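Local coordinates for UPF0311 protein CA_C3321 (Clostridium acetobutylicum ATCC 824, PDB 3G7G) that is of unknown function but folds into a closed eight-stranded antiparallel beta-barrel, consistent with its family's place in the allene oxide cyclase-like barrel clan, at residues 13-18 with 152-157; 34-39 with 60-65; 54-59 with 76-81; 93-98 with 114-119. One frame throughout, in Å; residues are numbered along the deposited sequence.

Contact 1 of 4, residues 13-18 with 152-157; sequences EVFSIT and LKFYKI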
loop_
_atom_site.group_PDB
_atom_site.type_symbol
_atom_site.label_atom_id
_atom_site.label_comp_id
_atom_site.label_asym_id
_atom_site.label_seq_id
_atom_site.Cartn_x
_atom_site.Cartn_y
_atom_site.Cartn_z
ATOM N N GLU A 13 15.563 1.475 -21.469
ATOM C CA GLU A 13 16.429 1.685 -20.303
ATOM C C GLU A 13 16.533 3.182 -20.047
ATOM O O GLU A 13 16.834 3.935 -20.949
ATOM C CB GLU A 13 17.838 1.089 -20.470
ATOM C CG GLU A 13 18.550 0.920 -19.087
ATOM C CD GLU A 13 19.991 0.408 -19.177
ATOM O OE1 GLU A 13 20.258 -0.520 -19.985
ATOM O OE2 GLU A 13 20.855 0.920 -18.407
ATOM N N VAL A 14 16.282 3.613 -18.823
ATOM C CA VAL A 14 16.283 5.035 -18.531
ATOM C C VAL A 14 17.538 5.469 -17.785
ATOM O O VAL A 14 18.108 6.498 -18.112
ATOM C CB VAL A 14 14.981 5.506 -17.830
ATOM C CG1 VAL A 14 13.814 5.386 -18.805
ATOM C CG2 VAL A 14 14.711 4.746 -16.577
ATOM N N PHE A 15 17.981 4.682 -16.814
ATOM C CA PHE A 15 19.205 4.958 -16.085
ATOM C C PHE A 15 19.522 3.755 -15.215
ATOM O O PHE A 15 18.742 2.810 -15.131
ATOM C CB PHE A 15 19.080 6.220 -15.222
ATOM C CG PHE A 15 17.979 6.135 -14.169
ATOM C CD1 PHE A 15 18.275 5.803 -12.862
ATOM C CD2 PHE A 15 16.669 6.410 -14.500
ATOM C CE1 PHE A 15 17.287 5.732 -11.901
ATOM C CE2 PHE A 15 15.656 6.341 -13.541
ATOM C CZ PHE A 15 15.975 6.008 -12.238
ATOM N N SER A 16 20.691 3.790 -14.605
ATOM C CA SER A 16 21.137 2.793 -13.647
ATOM C C SER A 16 21.514 3.487 -12.373
ATOM O O SER A 16 21.863 4.674 -12.375
ATOM C CB SER A 16 22.397 2.107 -14.156
ATOM O OG SER A 16 22.150 1.508 -15.408
ATOM N N ILE A 17 21.508 2.736 -11.287
ATOM C CA ILE A 17 22.100 3.219 -10.044
ATOM C C ILE A 17 22.998 2.117 -9.518
ATOM O O ILE A 17 22.583 0.970 -9.470
ATOM C CB ILE A 17 21.041 3.599 -8.989
ATOM C CG1 ILE A 17 19.986 4.519 -9.596
ATOM C CG2 ILE A 17 21.697 4.294 -7.801
ATOM C CD1 ILE A 17 18.895 4.959 -8.629
ATOM N N THR A 18 24.242 2.458 -9.169
ATOM C CA THR A 18 25.085 1.537 -8.416
ATOM C C THR A 18 25.114 2.023 -6.979
ATOM O O THR A 18 25.531 3.140 -6.717
ATOM C CB THR A 18 26.488 1.448 -8.994
ATOM O OG1 THR A 18 26.388 1.070 -10.360
ATOM C CG2 THR A 18 27.314 0.402 -8.255
ATOM N N LEU A 152 21.263 -1.490 -10.123
ATOM C CA LEU A 152 19.871 -1.387 -10.531
ATOM C C LEU A 152 19.803 -0.778 -11.900
ATOM O O LEU A 152 20.382 0.262 -12.118
ATOM C CB LEU A 152 19.110 -0.494 -9.566
ATOM C CG LEU A 152 19.223 -0.862 -8.094
ATOM C CD1 LEU A 152 18.824 0.349 -7.248
ATOM C CD2 LEU A 152 18.368 -2.092 -7.827
ATOM N N LYS A 153 19.132 -1.439 -12.826
ATOM C CA LYS A 153 18.849 -0.898 -14.150
ATOM C C LYS A 153 17.351 -0.654 -14.273
ATOM O O LYS A 153 16.557 -1.565 -14.041
ATOM C CB LYS A 153 19.305 -1.862 -15.243
ATOM C CG LYS A 153 20.767 -1.725 -15.574
ATOM C CD LYS A 153 21.390 -3.017 -16.164
ATOM C CE LYS A 153 22.660 -2.669 -16.970
ATOM N NZ LYS A 153 23.671 -3.773 -17.094
ATOM N N PHE A 154 16.974 0.569 -14.634
ATOM C CA PHE A 154 15.591 0.999 -14.592
ATOM C C PHE A 154 15.055 1.040 -16.016
ATOM O O PHE A 154 15.715 1.556 -16.916
ATOM C CB PHE A 154 15.472 2.372 -13.950
ATOM C CG PHE A 154 15.589 2.364 -12.461
ATOM C CD1 PHE A 154 14.455 2.420 -11.667
ATOM C CD2 PHE A 154 16.826 2.332 -11.850
ATOM C CE1 PHE A 154 14.567 2.415 -10.262
ATOM C CE2 PHE A 154 16.946 2.344 -10.488
ATOM C CZ PHE A 154 15.811 2.383 -9.684
ATOM N N TYR A 155 13.856 0.482 -16.214
ATOM C CA TYR A 155 13.243 0.411 -17.541
ATOM C C TYR A 155 11.862 1.031 -17.545
ATOM O O TYR A 155 11.019 0.718 -16.715
ATOM C CB TYR A 155 13.146 -1.027 -17.999
ATOM C CG TYR A 155 14.478 -1.703 -18.200
ATOM C CD1 TYR A 155 15.129 -1.643 -19.417
ATOM C CD2 TYR A 155 15.068 -2.403 -17.177
ATOM C CE1 TYR A 155 16.352 -2.281 -19.605
ATOM C CE2 TYR A 155 16.264 -3.029 -17.342
ATOM C CZ TYR A 155 16.900 -2.981 -18.553
ATOM O OH TYR A 155 18.104 -3.619 -18.685
ATOM N N LYS A 156 11.638 1.939 -18.479
ATOM C CA LYS A 156 10.333 2.517 -18.663
ATOM C C LYS A 156 9.557 1.615 -19.598
ATOM O O LYS A 156 10.046 1.266 -20.658
ATOM C CB LYS A 156 10.492 3.908 -19.263
ATOM C CG LYS A 156 9.239 4.708 -19.361
ATOM C CD LYS A 156 9.334 5.652 -20.574
ATOM C CE LYS A 156 9.026 4.853 -21.865
ATOM N NZ LYS A 156 9.284 5.612 -23.123
ATOM N N ILE A 157 8.353 1.221 -19.203
ATOM C CA ILE A 157 7.486 0.420 -20.067
ATOM C C ILE A 157 6.752 1.398 -20.970
ATOM O O ILE A 157 6.089 2.339 -20.503
ATOM C CB ILE A 157 6.488 -0.452 -19.252
ATOM C CG1 ILE A 157 7.244 -1.425 -18.329
ATOM C CG2 ILE A 157 5.452 -1.160 -20.146
ATOM C CD1 ILE A 157 8.150 -2.392 -19.012
#
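Glu13 lies opposite Tyr155, a non-hydrogen-bonded pair; Glu13 CB is 3.8 Å from Tyr155 CE1, and the chain, extended beyond CG, crosses the ring obliquely. Its carboxylate ends near Lys153 without pairing, Glu13 OE1 and Lys153 NZ being 5.5 Å apart. Val14 N donates to Phe154 O, and Val14 CG2 packs on Phe154 CB at 3.6 Å. Phe15 O accepts from Phe154 N, so Val14 and Phe15 together face Phe154 in a beta bulge. Phe15 CG, between the backbone N and the carbonyl carbon (chi1 60°), carries the ring toward Phe154 into an offset stack: centroids 4.5 Å apart, planes at 15°, CE1 over the other ring toward its rim and Phe154 CB over the Phe15 face. Phe51 stacks on Phe15 as well. Ser16 OG lies 3.5 Å from Lys153 CG. Ile17 pairs with Leu152 through two backbone bonds, Ile17 N to Leu152 O at 2.8 Å and its reciprocal, while Ile17 CD1 reaches Phe154 CE2 at 3.8 Å. Phe15, Ile17, Leu152 and Phe154 give this seam an apolar face toward Tyr77 and Ile79, whereas Glu13, Ser16 and Lys153 share the other with buried Tyr155, consistent with an apolar barrel interior on the Phe15 side.

Contact 2 of 4, residues 34-39 with 60-65; sequences GRRQLI and IDSQIV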
loop_
_atom_site.group_PDB
_atom_site.type_symbol
_atom_site.label_atom_id
_atom_site.label_comp_id
_atom_site.label_asym_id
_atom_site.label_seq_id
_atom_site.Cartn_x
_atom_site.Cartn_y
_atom_site.Cartn_z
ATOM N N GLY A 34 9.425 -14.939 8.932
ATOM C CA GLY A 34 10.728 -14.885 8.291
ATOM C C GLY A 34 11.661 -13.925 9.011
ATOM O O GLY A 34 11.450 -13.611 10.180
ATOM N N ARG A 35 12.691 -13.495 8.295
ATOM C CA ARG A 35 13.774 -12.673 8.802
ATOM C C ARG A 35 13.674 -11.231 8.259
ATOM O O ARG A 35 13.814 -11.009 7.045
ATOM C CB ARG A 35 15.100 -13.281 8.318
ATOM C CG ARG A 35 16.380 -12.614 8.856
ATOM C CD ARG A 35 17.631 -13.290 8.262
ATOM N NE ARG A 35 18.838 -12.932 9.007
ATOM C CZ ARG A 35 19.540 -13.703 9.864
ATOM N NH1 ARG A 35 19.220 -14.975 10.145
ATOM N NH2 ARG A 35 20.604 -13.161 10.472
ATOM N N ARG A 36 13.464 -10.275 9.162
ATOM C CA ARG A 36 13.360 -8.857 8.853
ATOM C C ARG A 36 14.679 -8.162 9.138
ATOM O O ARG A 36 15.214 -8.270 10.256
ATOM C CB ARG A 36 12.261 -8.218 9.713
ATOM C CG ARG A 36 12.114 -6.640 9.702
ATOM C CD ARG A 36 11.617 -6.113 8.387
ATOM N NE ARG A 36 10.290 -6.674 8.137
ATOM C CZ ARG A 36 9.556 -6.458 7.049
ATOM N NH1 ARG A 36 10.016 -5.739 6.048
ATOM N NH2 ARG A 36 8.352 -6.998 6.943
ATOM N N GLN A 37 15.167 -7.404 8.159
ATOM C CA GLN A 37 16.323 -6.556 8.357
ATOM C C GLN A 37 16.164 -5.244 7.606
ATOM O O GLN A 37 15.490 -5.199 6.583
ATOM C CB GLN A 37 17.597 -7.259 7.853
ATOM C CG GLN A 37 17.337 -8.070 6.630
ATOM C CD GLN A 37 18.547 -8.761 6.080
ATOM O OE1 GLN A 37 19.417 -9.198 6.826
ATOM N NE2 GLN A 37 18.604 -8.875 4.745
ATOM N N LEU A 38 16.833 -4.206 8.109
ATOM C CA LEU A 38 16.904 -2.887 7.463
ATOM C C LEU A 38 18.315 -2.669 6.915
ATOM O O LEU A 38 19.299 -2.792 7.653
ATOM C CB LEU A 38 16.579 -1.797 8.464
ATOM C CG LEU A 38 15.262 -1.962 9.212
ATOM C CD1 LEU A 38 15.113 -0.912 10.326
ATOM C CD2 LEU A 38 14.118 -1.903 8.207
ATOM N N ILE A 39 18.408 -2.381 5.619
ATOM C CA ILE A 39 19.687 -2.155 4.956
ATOM C C ILE A 39 19.864 -0.668 4.653
ATOM O O ILE A 39 19.149 -0.119 3.810
ATOM C CB ILE A 39 19.808 -2.927 3.641
ATOM C CG1 ILE A 39 19.375 -4.374 3.831
ATOM C CG2 ILE A 39 21.246 -2.809 3.095
ATOM C CD1 ILE A 39 20.398 -5.235 4.389
ATOM N N ILE A 60 16.866 3.565 3.103
ATOM C CA ILE A 60 16.793 2.275 3.758
ATOM C C ILE A 60 16.023 1.292 2.869
ATOM O O ILE A 60 14.971 1.647 2.329
ATOM C CB ILE A 60 16.044 2.397 5.087
ATOM C CG1 ILE A 60 16.925 3.110 6.120
ATOM C CG2 ILE A 60 15.619 1.018 5.590
ATOM C CD1 ILE A 60 18.090 2.227 6.655
ATOM N N ASP A 61 16.556 0.081 2.710
ATOM C CA ASP A 61 15.794 -1.035 2.173
ATOM C C ASP A 61 15.272 -1.922 3.322
ATOM O O ASP A 61 16.046 -2.511 4.072
ATOM C CB ASP A 61 16.626 -1.859 1.201
ATOM C CG ASP A 61 15.770 -2.804 0.346
ATOM O OD1 ASP A 61 14.544 -2.897 0.601
ATOM O OD2 ASP A 61 16.306 -3.465 -0.572
ATOM N N SER A 62 13.959 -1.952 3.500
ATOM C CA SER A 62 13.339 -2.840 4.443
ATOM C C SER A 62 13.017 -4.164 3.740
ATOM O O SER A 62 12.283 -4.189 2.765
ATOM C CB SER A 62 12.090 -2.223 5.009
ATOM O OG SER A 62 11.598 -3.041 6.034
ATOM N N GLN A 63 13.599 -5.245 4.248
ATOM C CA GLN A 63 13.575 -6.555 3.618
ATOM C C GLN A 63 13.079 -7.628 4.565
ATOM O O GLN A 63 13.358 -7.603 5.748
ATOM C CB GLN A 63 14.968 -6.951 3.193
ATOM C CG GLN A 63 15.606 -5.962 2.324
ATOM C CD GLN A 63 16.955 -6.427 1.822
ATOM O OE1 GLN A 63 17.640 -7.255 2.455
ATOM N NE2 GLN A 63 17.346 -5.897 0.689
ATOM N N ILE A 64 12.360 -8.589 4.021
ATOM C CA ILE A 64 12.001 -9.754 4.795
ATOM C C ILE A 64 12.242 -11.004 3.937
ATOM O O ILE A 64 11.741 -11.103 2.819
ATOM C CB ILE A 64 10.534 -9.615 5.306
ATOM C CG1 ILE A 64 10.134 -10.813 6.183
ATOM C CG2 ILE A 64 9.585 -9.348 4.118
ATOM C CD1 ILE A 64 9.843 -10.493 7.652
ATOM N N VAL A 65 13.022 -11.949 4.467
ATOM C CA VAL A 65 13.243 -13.245 3.839
ATOM C C VAL A 65 12.228 -14.197 4.455
ATOM O O VAL A 65 12.279 -14.531 5.665
ATOM C CB VAL A 65 14.657 -13.773 4.068
ATOM C CG1 VAL A 65 14.874 -15.066 3.265
ATOM C CG2 VAL A 65 15.678 -12.733 3.673
HETATM O O HOH W 1 9.861 -5.069 3.158
#
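Arg36 folds back over Ile64, its opposite number in a non-hydrogen-bonded pair. CB touches Ile64 CD1 at 3.9 Å. The chain turns at chi2 (69°), which places CD, and CD settles 3.5 Å from Gln63 O. NE passes near Ile64 CD1, and CZ sits 3.7 Å from Ile64 CB, which lies over the centre of one face of the guanidinium. At the tip NH1 makes a weak, bent bond to Ser62 OG at 3.1 Å and a second to a water lying in the guanidinium plane; that water also donates to Ser62 O. NH2 is held by a salt bridge to Glu125 of the third subunit, and Tyr88 of that subunit bonds Ser62 OG, so both polar ends have their strongest partners across the interface.

On the other side of the sheet Gln37 NE2 donates to Gln63 OE1 at 3.0 Å in a bent bond (139°), tilted from the donor amide, the two amide planes turned 33° apart. Ile39 CG1 packs against the same OE1 at 3.6 Å. Beneath these side chains, six backbone bonds join Arg35 to Val65, Gln37 to Gln63 and Ile39 to Asp61. The two strands form a hairpin within the barrel; strand 11-30 pairs with the other edge of 34-39, where Val21 and Pro24 touch Ile39, and strand 71-81 with the other edge of 60-65, where Leu73 packs on Asp61 and Gln63.

Contact 3 of 4, residues 54-59 with 76-81; sequences KVLPGG and RYAIRL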
loop_
_atom_site.group_PDB
_atom_site.type_symbol
_atom_site.label_atom_id
_atom_site.label_comp_id
_atom_site.label_asym_id
_atom_site.label_seq_id
_atom_site.Cartn_x
_atom_site.Cartn_y
_atom_site.Cartn_z
ATOM N N LYS A 54 23.401 11.457 -7.899
ATOM C CA LYS A 54 23.824 10.718 -6.734
ATOM C C LYS A 54 22.602 10.389 -5.880
ATOM O O LYS A 54 21.570 11.046 -5.978
ATOM C CB LYS A 54 24.850 11.511 -5.920
ATOM C CG LYS A 54 24.231 12.673 -5.124
ATOM C CD LYS A 54 25.249 13.731 -4.647
ATOM C CE LYS A 54 26.178 13.208 -3.517
ATOM N NZ LYS A 54 27.418 14.125 -3.343
ATOM N N VAL A 55 22.733 9.344 -5.077
ATOM C CA VAL A 55 21.768 9.025 -4.037
ATOM C C VAL A 55 21.978 9.944 -2.842
ATOM O O VAL A 55 23.103 10.229 -2.468
ATOM C CB VAL A 55 21.938 7.583 -3.596
ATOM C CG1 VAL A 55 21.042 7.264 -2.461
ATOM C CG2 VAL A 55 21.676 6.622 -4.803
ATOM N N LEU A 56 20.881 10.400 -2.238
ATOM C CA LEU A 56 20.935 11.317 -1.080
ATOM C C LEU A 56 20.936 10.523 0.245
ATOM O O LEU A 56 20.736 9.318 0.237
ATOM C CB LEU A 56 19.740 12.273 -1.142
ATOM C CG LEU A 56 19.683 13.288 -2.277
ATOM C CD1 LEU A 56 18.335 14.062 -2.330
ATOM C CD2 LEU A 56 20.872 14.277 -2.159
ATOM N N PRO A 57 21.189 11.187 1.386
ATOM C CA PRO A 57 21.095 10.471 2.679
ATOM C C PRO A 57 19.670 10.022 3.000
ATOM O O PRO A 57 18.714 10.524 2.421
ATOM C CB PRO A 57 21.554 11.518 3.698
ATOM C CG PRO A 57 22.310 12.597 2.860
ATOM C CD PRO A 57 21.578 12.600 1.567
ATOM N N GLY A 58 19.538 9.067 3.898
ATOM C CA GLY A 58 18.223 8.681 4.422
ATOM C C GLY A 58 17.641 7.388 3.895
ATOM O O GLY A 58 16.560 7.013 4.290
ATOM N N GLY A 59 18.368 6.730 2.995
ATOM C CA GLY A 59 17.877 5.569 2.278
ATOM C C GLY A 59 17.966 4.295 3.085
ATOM O O GLY A 59 18.994 3.975 3.691
ATOM N N ARG A 76 13.190 2.873 0.293
ATOM C CA ARG A 76 12.807 4.254 0.171
ATOM C C ARG A 76 14.050 5.077 0.271
ATOM O O ARG A 76 14.727 5.072 1.327
ATOM C CB ARG A 76 11.892 4.683 1.295
ATOM C CG ARG A 76 10.611 3.930 1.373
ATOM C CD ARG A 76 9.881 4.333 2.629
ATOM N NE ARG A 76 8.498 3.939 2.567
ATOM C CZ ARG A 76 7.628 4.107 3.538
ATOM N NH1 ARG A 76 8.005 4.654 4.662
ATOM N NH2 ARG A 76 6.367 3.724 3.371
ATOM N N TYR A 77 14.325 5.802 -0.809
ATOM C CA TYR A 77 15.477 6.671 -0.916
ATOM C C TYR A 77 15.243 7.699 -2.021
ATOM O O TYR A 77 14.193 7.696 -2.662
ATOM C CB TYR A 77 16.727 5.836 -1.178
ATOM C CG TYR A 77 16.699 4.997 -2.430
ATOM C CD1 TYR A 77 17.299 5.436 -3.602
ATOM C CD2 TYR A 77 16.124 3.742 -2.429
ATOM C CE1 TYR A 77 17.283 4.645 -4.742
ATOM C CE2 TYR A 77 16.081 2.966 -3.570
ATOM C CZ TYR A 77 16.671 3.410 -4.720
ATOM O OH TYR A 77 16.642 2.604 -5.852
ATOM N N ALA A 78 16.227 8.568 -2.268
ATOM C CA ALA A 78 16.067 9.709 -3.154
ATOM C C ALA A 78 17.375 9.955 -3.859
ATOM O O ALA A 78 18.457 9.576 -3.383
ATOM C CB ALA A 78 15.669 10.951 -2.375
ATOM N N ILE A 79 17.260 10.556 -5.019
ATOM C CA ILE A 79 18.430 10.888 -5.791
ATOM C C ILE A 79 18.342 12.357 -6.107
ATOM O O ILE A 79 17.263 12.938 -6.108
ATOM C CB ILE A 79 18.577 10.037 -7.062
ATOM C CG1 ILE A 79 17.388 10.127 -7.996
ATOM C CG2 ILE A 79 18.691 8.558 -6.727
ATOM C CD1 ILE A 79 17.569 9.210 -9.193
ATOM N N ARG A 80 19.501 12.952 -6.335
ATOM C CA ARG A 80 19.630 14.307 -6.758
ATOM C C ARG A 80 20.395 14.288 -8.048
ATOM O O ARG A 80 21.509 13.784 -8.088
ATOM C CB ARG A 80 20.429 15.075 -5.746
ATOM C CG ARG A 80 20.726 16.504 -6.185
ATOM C CD ARG A 80 20.405 17.440 -5.093
ATOM N NE ARG A 80 19.105 17.996 -5.351
ATOM C CZ ARG A 80 18.152 18.159 -4.455
ATOM N NH1 ARG A 80 18.286 17.738 -3.197
ATOM N NH2 ARG A 80 17.023 18.694 -4.852
ATOM N N LEU A 81 19.801 14.858 -9.088
ATOM C CA LEU A 81 20.457 14.969 -10.358
ATOM C C LEU A 81 21.342 16.210 -10.432
ATOM O O LEU A 81 21.188 17.157 -9.668
ATOM C CB LEU A 81 19.437 14.986 -11.483
ATOM C CG LEU A 81 18.550 13.756 -11.605
ATOM C CD1 LEU A 81 17.859 13.781 -12.973
ATOM C CD2 LEU A 81 19.388 12.505 -11.447
HETATM O O HOH W 2 18.011 8.636 0.125
HETATM O O HOH W 3 14.405 5.494 3.993
#
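The Tyr77 ring is met obliquely by Val55, whose CG1 lies 4.3 Å from Tyr77 CD1, and the Arg80 guanidinium likewise by Leu56, CD1 reaching NH1 at 3.8 Å. Tyr77 CB rests 3.7 Å from Gly59 CA. Leu56 does more than touch the arginine tip: its CD2 packs on Arg80 CB at 3.7 Å and its CD1 on Ala78 CB. The polar end of Arg80 is held elsewhere, NH2 bonding Gly84 O. Val55 CG2 meets Ile79 CG2 at 4.0 Å, the two side chains crossing on the face where Phe51, from a loop, also packs on Ile79.

The backbones run in register only at first. Lys54 and Arg80 exchange two hydrogen bonds and Leu56 N donates almost straight to Ala78 O at 2.8 Å. Beyond this, residues 56-58 loop outward, so that Val55 stands opposite Ile79 but Gly59 opposite Tyr77, three intervening residues, 56-58, facing one, Ala78. Waters fill in for the missing rungs: one donates to Leu56 O and accepts from Ala78 N, another donates to both Gly58 O and Arg76 O, the latter bonds each 2.7 Å. Strand 53-65 is interrupted here by the 56-58 loop. The hairpin it makes with 71-81 is flanked by strand 34-47, where Ile41 touches Val55 and Tyr77, and by strand 86-96, where Ile87 and Ile89 pack on Ile79 and Tyr77; Ile25 and Ile27 of the third subunit cover Pro57, Ala78 and Arg80.

Contact 4 of 4, residues 93-98 with 114-119; sequences GIRTVP and NAYYFR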
loop_
_atom_site.group_PDB
_atom_site.type_symbol
_atom_site.label_atom_id
_atom_site.label_comp_id
_atom_site.label_asym_id
_atom_site.label_seq_id
_atom_site.Cartn_x
_atom_site.Cartn_y
_atom_site.Cartn_z
ATOM N N GLY A 93 10.063 -5.018 -4.534
ATOM C CA GLY A 93 10.314 -6.151 -5.370
ATOM C C GLY A 93 10.614 -7.443 -4.659
ATOM O O GLY A 93 10.379 -7.597 -3.454
ATOM N N ILE A 94 11.108 -8.392 -5.449
ATOM C CA ILE A 94 11.414 -9.726 -4.923
ATOM C C ILE A 94 12.758 -10.221 -5.364
ATOM O O ILE A 94 13.312 -9.766 -6.390
ATOM C CB ILE A 94 10.322 -10.749 -5.238
ATOM C CG1 ILE A 94 10.125 -10.864 -6.731
ATOM C CG2 ILE A 94 8.980 -10.354 -4.528
ATOM C CD1 ILE A 94 9.146 -11.999 -7.115
ATOM N N ARG A 95 13.312 -11.116 -4.542
ATOM C CA ARG A 95 14.583 -11.752 -4.852
ATOM C C ARG A 95 14.485 -13.199 -4.398
ATOM O O ARG A 95 14.265 -13.473 -3.220
ATOM C CB ARG A 95 15.746 -11.034 -4.168
ATOM C CG ARG A 95 17.070 -11.756 -4.329
ATOM C CD ARG A 95 18.200 -10.882 -3.960
ATOM N NE ARG A 95 18.212 -10.676 -2.518
ATOM C CZ ARG A 95 18.565 -9.555 -1.897
ATOM N NH1 ARG A 95 18.920 -8.472 -2.580
ATOM N NH2 ARG A 95 18.559 -9.517 -0.576
ATOM N N THR A 96 14.605 -14.108 -5.360
ATOM C CA THR A 96 14.495 -15.521 -5.115
ATOM C C THR A 96 15.760 -16.190 -5.650
ATOM O O THR A 96 16.491 -15.605 -6.443
ATOM C CB THR A 96 13.286 -16.146 -5.848
ATOM O OG1 THR A 96 13.501 -16.056 -7.253
ATOM C CG2 THR A 96 12.012 -15.466 -5.526
ATOM N N VAL A 97 15.988 -17.415 -5.188
ATOM C CA VAL A 97 17.046 -18.313 -5.688
ATOM C C VAL A 97 16.458 -19.700 -5.899
ATOM O O VAL A 97 15.457 -20.027 -5.289
ATOM C CB VAL A 97 18.258 -18.462 -4.702
ATOM C CG1 VAL A 97 19.048 -17.175 -4.624
ATOM C CG2 VAL A 97 17.819 -18.944 -3.295
ATOM N N PRO A 98 17.082 -20.530 -6.755
ATOM C CA PRO A 98 16.669 -21.949 -6.819
ATOM C C PRO A 98 16.790 -22.708 -5.501
ATOM O O PRO A 98 17.513 -22.284 -4.591
ATOM C CB PRO A 98 17.598 -22.548 -7.866
ATOM C CG PRO A 98 18.056 -21.405 -8.673
ATOM C CD PRO A 98 18.145 -20.234 -7.731
ATOM N N ASN A 114 24.547 -14.934 -10.253
ATOM C CA ASN A 114 23.788 -15.417 -11.415
ATOM C C ASN A 114 22.644 -16.360 -11.021
ATOM O O ASN A 114 21.763 -16.673 -11.829
ATOM C CB ASN A 114 24.709 -16.111 -12.419
ATOM C CG ASN A 114 25.568 -15.125 -13.238
ATOM O OD1 ASN A 114 26.473 -15.560 -13.975
ATOM N ND2 ASN A 114 25.288 -13.805 -13.125
ATOM N N ALA A 115 22.657 -16.805 -9.772
ATOM C CA ALA A 115 21.604 -17.652 -9.241
ATOM C C ALA A 115 20.289 -16.882 -8.963
ATOM O O ALA A 115 19.221 -17.468 -9.007
ATOM C CB ALA A 115 22.095 -18.356 -7.979
ATOM N N TYR A 116 20.374 -15.576 -8.720
ATOM C CA TYR A 116 19.209 -14.793 -8.300
ATOM C C TYR A 116 18.228 -14.386 -9.411
ATOM O O TYR A 116 18.636 -14.019 -10.505
ATOM C CB TYR A 116 19.667 -13.520 -7.608
ATOM C CG TYR A 116 20.348 -13.719 -6.270
ATOM C CD1 TYR A 116 19.623 -14.002 -5.131
ATOM C CD2 TYR A 116 21.723 -13.554 -6.148
ATOM C CE1 TYR A 116 20.243 -14.144 -3.892
ATOM C CE2 TYR A 116 22.363 -13.689 -4.926
ATOM C CZ TYR A 116 21.629 -13.997 -3.808
ATOM O OH TYR A 116 22.285 -14.145 -2.612
ATOM N N TYR A 117 16.936 -14.499 -9.112
ATOM C CA TYR A 117 15.894 -13.700 -9.737
ATOM C C TYR A 117 15.701 -12.476 -8.845
ATOM O O TYR A 117 15.309 -12.614 -7.705
ATOM C CB TYR A 117 14.595 -14.479 -9.807
ATOM C CG TYR A 117 13.456 -13.718 -10.430
ATOM C CD1 TYR A 117 13.292 -13.714 -11.800
ATOM C CD2 TYR A 117 12.541 -12.990 -9.648
ATOM C CE1 TYR A 117 12.275 -13.010 -12.381
ATOM C CE2 TYR A 117 11.529 -12.283 -10.219
ATOM C CZ TYR A 117 11.385 -12.318 -11.596
ATOM O OH TYR A 117 10.371 -11.627 -12.233
ATOM N N PHE A 118 15.955 -11.288 -9.368
ATOM C CA PHE A 118 15.953 -10.079 -8.564
ATOM C C PHE A 118 15.302 -8.946 -9.396
ATOM O O PHE A 118 15.941 -8.354 -10.241
ATOM C CB PHE A 118 17.412 -9.814 -8.142
ATOM C CG PHE A 118 17.596 -8.722 -7.135
ATOM C CD1 PHE A 118 18.885 -8.296 -6.822
ATOM C CD2 PHE A 118 16.509 -8.107 -6.497
ATOM C CE1 PHE A 118 19.097 -7.267 -5.901
ATOM C CE2 PHE A 118 16.718 -7.066 -5.598
ATOM C CZ PHE A 118 18.024 -6.658 -5.291
ATOM N N ARG A 119 13.998 -8.737 -9.188
ATOM C CA ARG A 119 13.212 -7.794 -9.967
ATOM C C ARG A 119 12.316 -6.988 -9.071
ATOM O O ARG A 119 11.807 -7.502 -8.075
ATOM C CB ARG A 119 12.344 -8.548 -10.969
ATOM C CG ARG A 119 13.133 -9.437 -11.929
ATOM C CD ARG A 119 13.922 -8.587 -12.822
ATOM N NE ARG A 119 14.528 -9.305 -13.928
ATOM C CZ ARG A 119 15.802 -9.634 -13.993
ATOM N NH1 ARG A 119 16.623 -9.356 -12.986
ATOM N NH2 ARG A 119 16.260 -10.255 -15.068
#
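Arg95 is gripped between two aromatic residues, Tyr116 and Phe118, and here the packing is close. Anti to the backbone N (chi1 173°), its CG is set 3.5 Å from Tyr116 CD1, and its CD stands over one face of the Phe118 ring, a CH-pi contact 3.9 Å from the centroid. Farther out, CZ makes a longer cation-pi contact over the same face, the guanidinium plane turned 75° from the ring and NH1 3.4 Å from Phe118 CZ. Val97 CG1 comes to 3.3 Å from Tyr116 CD1, running alongside it. Beneath, Ile94 with Arg119 and Thr96 with Tyr117 form hydrogen-bonded pairs, two rungs of antiparallel sheet joining neighbouring strands 86-96 and 117-126 of the barrel, with helix 102-107 in the connection between them. On the other sheet face Thr96 OG1 lies 3.2 Å from Tyr117 CB and Ile94 CD1 meets the edge of the tyrosine ring, Arg119 CG covering one of its faces. Tyr117 OH bonds Ile157 O and Ile138 N of the second subunit. The far end is looser: past Thr96 the strand pairing stops, Pro98 is exposed, and Pro98 CD and Ala115 CB stay 4.4 Å apart.

All four contacts belong to one closed antiparallel barrel whose eight strands lie side by side in chain order. Contact 1 is the closing seam, joining first strand 11-30 to last strand 150-157, and the other three fall within the loop it closes. Contacts 2 and 3 share strand 53-65, interleave along the chain and meet where Ile60 O lies 3.0 Å from Arg76 N. Contact 4 opens after both have closed, its centre about 24 Å from that of contact 3, across the chain's centre. Contact 3 reaches contact 1 through the barrel, Tyr77 OH lying 3.4 Å from Leu152 CD1. Contacts 1 and 4 touch the second subunit, contacts 2 and 3 the third, so these pairings also serve the tetramer.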